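Local coordinates for protein GH127 beta-L-arabinofuranoside (Geobacillus stearothermophilus, PDB 4QK0) that probably hydrolyses terminal beta-L-arabinofuranosyl linkages, as a beta-L-arabinofuranosidase of glycoside hydrolase family 127, at residues 257-262 / 270-275. Residues are numbered along the deposited sequence; the frame is centred on the assembly and turned at random.
Sequences REQKQA and LYMYTA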
loop_
_atom_site.group_PDB
_atom_site.type_symbol
_atom_site.label_atom_id
_atom_site.label_comp_id
_atom_site.label_asym_id
_atom_site.label_seq_id
_atom_site.Cartn_x
_atom_site.Cartn_y
_atom_site.Cartn_z
ATOM N N ARG A 257 15.723 14.732 -23.449
ATOM C CA ARG A 257 14.781 15.092 -24.496
ATOM C C ARG A 257 13.900 13.916 -24.916
ATOM O O ARG A 257 12.854 14.132 -25.475
ATOM C CB ARG A 257 15.479 15.715 -25.734
ATOM C CG ARG A 257 16.145 17.059 -25.467
ATOM C CD ARG A 257 17.142 17.440 -26.547
ATOM N NE ARG A 257 17.864 18.687 -26.255
ATOM C CZ ARG A 257 18.914 18.766 -25.465
ATOM N NH1 ARG A 257 19.338 17.690 -24.795
ATOM N NH2 ARG A 257 19.528 19.930 -25.269
ATOM N N GLU A 258 14.281 12.692 -24.614
ATOM C CA GLU A 258 13.405 11.568 -24.914
ATOM C C GLU A 258 12.491 11.178 -23.727
ATOM O O GLU A 258 11.690 10.265 -23.850
ATOM C CB GLU A 258 14.250 10.370 -25.293
ATOM C CG GLU A 258 15.055 10.663 -26.538
ATOM C CD GLU A 258 16.138 9.624 -26.830
ATOM O OE1 GLU A 258 17.192 10.067 -27.335
ATOM O OE2 GLU A 258 15.973 8.397 -26.573
ATOM N N GLN A 259 12.641 11.847 -22.581
ATOM C CA GLN A 259 11.778 11.614 -21.410
ATOM C C GLN A 259 10.456 12.345 -21.592
ATOM O O GLN A 259 10.381 13.590 -21.574
ATOM C CB GLN A 259 12.497 12.018 -20.098
ATOM C CG GLN A 259 13.675 11.124 -19.825
ATOM C CD GLN A 259 14.380 11.426 -18.515
ATOM O OE1 GLN A 259 13.758 11.874 -17.527
ATOM N NE2 GLN A 259 15.701 11.219 -18.500
ATOM N N LYS A 260 9.404 11.557 -21.784
ATOM C CA LYS A 260 8.075 12.095 -21.973
ATOM C C LYS A 260 7.145 11.903 -20.785
ATOM O O LYS A 260 6.062 12.501 -20.759
ATOM C CB LYS A 260 7.453 11.461 -23.215
ATOM C CG LYS A 260 8.219 11.814 -24.485
ATOM C CD LYS A 260 7.525 11.298 -25.736
ATOM C CE LYS A 260 8.484 11.257 -26.921
ATOM N NZ LYS A 260 9.312 12.497 -27.007
ATOM N N GLN A 261 7.569 11.065 -19.833
ATOM C CA GLN A 261 6.896 10.915 -18.537
ATOM C C GLN A 261 7.836 11.167 -17.410
ATOM O O GLN A 261 9.008 10.796 -17.459
ATOM C CB GLN A 261 6.343 9.493 -18.309
ATOM C CG GLN A 261 5.152 9.136 -19.173
ATOM C CD GLN A 261 5.606 8.702 -20.543
ATOM O OE1 GLN A 261 6.645 8.072 -20.674
ATOM N NE2 GLN A 261 4.829 9.022 -21.561
ATOM N N ALA A 262 7.285 11.735 -16.359
ATOM C CA ALA A 262 7.980 11.817 -15.087
ATOM C C ALA A 262 8.057 10.432 -14.489
ATOM O O ALA A 262 7.069 9.713 -14.435
ATOM C CB ALA A 262 7.245 12.739 -14.150
ATOM N N LEU A 270 12.418 16.851 -10.359
ATOM C CA LEU A 270 11.990 18.215 -10.467
ATOM C C LEU A 270 13.197 19.185 -10.455
ATOM O O LEU A 270 13.128 20.208 -11.097
ATOM C CB LEU A 270 11.028 18.561 -9.362
ATOM C CG LEU A 270 9.681 17.822 -9.380
ATOM C CD1 LEU A 270 8.902 18.204 -8.164
ATOM C CD2 LEU A 270 8.840 18.100 -10.567
ATOM N N TYR A 271 14.268 18.840 -9.751
ATOM C CA TYR A 271 15.489 19.612 -9.845
ATOM C C TYR A 271 16.068 19.555 -11.272
ATOM O O TYR A 271 16.578 20.542 -11.790
ATOM C CB TYR A 271 16.541 19.117 -8.858
ATOM C CG TYR A 271 16.389 19.535 -7.433
ATOM C CD1 TYR A 271 15.295 20.258 -6.983
ATOM C CD2 TYR A 271 17.386 19.212 -6.495
ATOM C CE1 TYR A 271 15.164 20.641 -5.631
ATOM C CE2 TYR A 271 17.239 19.567 -5.146
ATOM C CZ TYR A 271 16.130 20.272 -4.720
ATOM O OH TYR A 271 15.990 20.648 -3.389
HETATM N N MSE A 272 15.973 18.400 -11.897
HETATM C CA MSE A 272 16.438 18.236 -13.253
HETATM C C MSE A 272 15.590 19.063 -14.174
HETATM O O MSE A 272 16.118 19.799 -15.010
HETATM C CB MSE A 272 16.432 16.804 -13.731
HETATM C CG MSE A 272 17.117 16.625 -15.100
HETATM SE SE MSE A 272 17.058 14.755 -15.663
HETATM C CE MSE A 272 15.119 14.747 -15.928
ATOM N N TYR A 273 14.284 19.008 -14.013
ATOM C CA TYR A 273 13.425 19.778 -14.880
ATOM C C TYR A 273 13.664 21.236 -14.709
ATOM O O TYR A 273 13.488 22.029 -15.650
ATOM C CB TYR A 273 11.947 19.476 -14.664
ATOM C CG TYR A 273 11.562 17.977 -14.721
ATOM C CD1 TYR A 273 12.286 17.057 -15.446
ATOM C CD2 TYR A 273 10.449 17.524 -14.021
ATOM C CE1 TYR A 273 11.911 15.722 -15.496
ATOM C CE2 TYR A 273 10.069 16.186 -14.073
ATOM C CZ TYR A 273 10.808 15.292 -14.793
ATOM O OH TYR A 273 10.398 13.985 -14.809
ATOM N N THR A 274 13.944 21.639 -13.489
ATOM C CA THR A 274 14.118 23.046 -13.214
ATOM C C THR A 274 15.379 23.554 -14.030
ATOM O O THR A 274 15.324 24.580 -14.663
ATOM C CB THR A 274 14.322 23.255 -11.735
ATOM O OG1 THR A 274 13.112 22.968 -11.012
ATOM C CG2 THR A 274 14.766 24.693 -11.416
ATOM N N ALA A 275 16.443 22.766 -14.044
ATOM C CA ALA A 275 17.616 23.055 -14.827
ATOM C C ALA A 275 17.299 23.061 -16.353
ATOM O O ALA A 275 17.694 23.970 -17.074
ATOM C CB ALA A 275 18.736 22.105 -14.518
HETATM O O HOH W 1 11.256 12.026 -16.271
#
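Tyr-273 reaches from helix 266-283 to Ala-262 in the loop that precedes strand 264-265, just ahead of the same helix, within the catalytic domain of GH127, a family whose catalytic part is an (alpha/alpha)6 barrel. Rotation about CA-CB puts CG beside the backbone N and anti to the carbonyl carbon (chi1 -52°), which sends the ring off the helix to the loop. The ring meets Trp-343 of helix 334-350, planes at about 45°, and the side chain also touches Leu-295 of helix 286-302. CZ lies 4.4 Å from Ala-262 CB, and that methyl sits at the ring edge, near its plane. The tip, OH, touches Ala-262 CA at 3.3 Å and makes no direct hydrogen bond to 257-262.

One water closes the gap instead. Tyr-273 OH donates to it at 2.6 Å, the water lying in the ring plane; the water in turn donates to Gln-259 OE1 and to Gln-261 O, each at 2.8 Å. Three bonds thus grip this molecule and tie the phenol to two points of the loop, so that a loop carbonyl and a buried amide oxygen are both served. Gln-259 delivers its amide, whose NE2 is hydrogen-bonded to Gln-251 O and Ile-254 O; with the water on OE1, the amide is held at both ends. Ala-262 is anchored by its own backbone to Asn-298 and Gln-303.

Selenomethionine Met-272 supplies the second touch. Its chain turns about its CG-SE bond (chi3 68°). That last turn brings the terminal methyl CE to 3.6 Å from Gln-259 OE1, the oxygen that also accepts a hydrogen bond from the water.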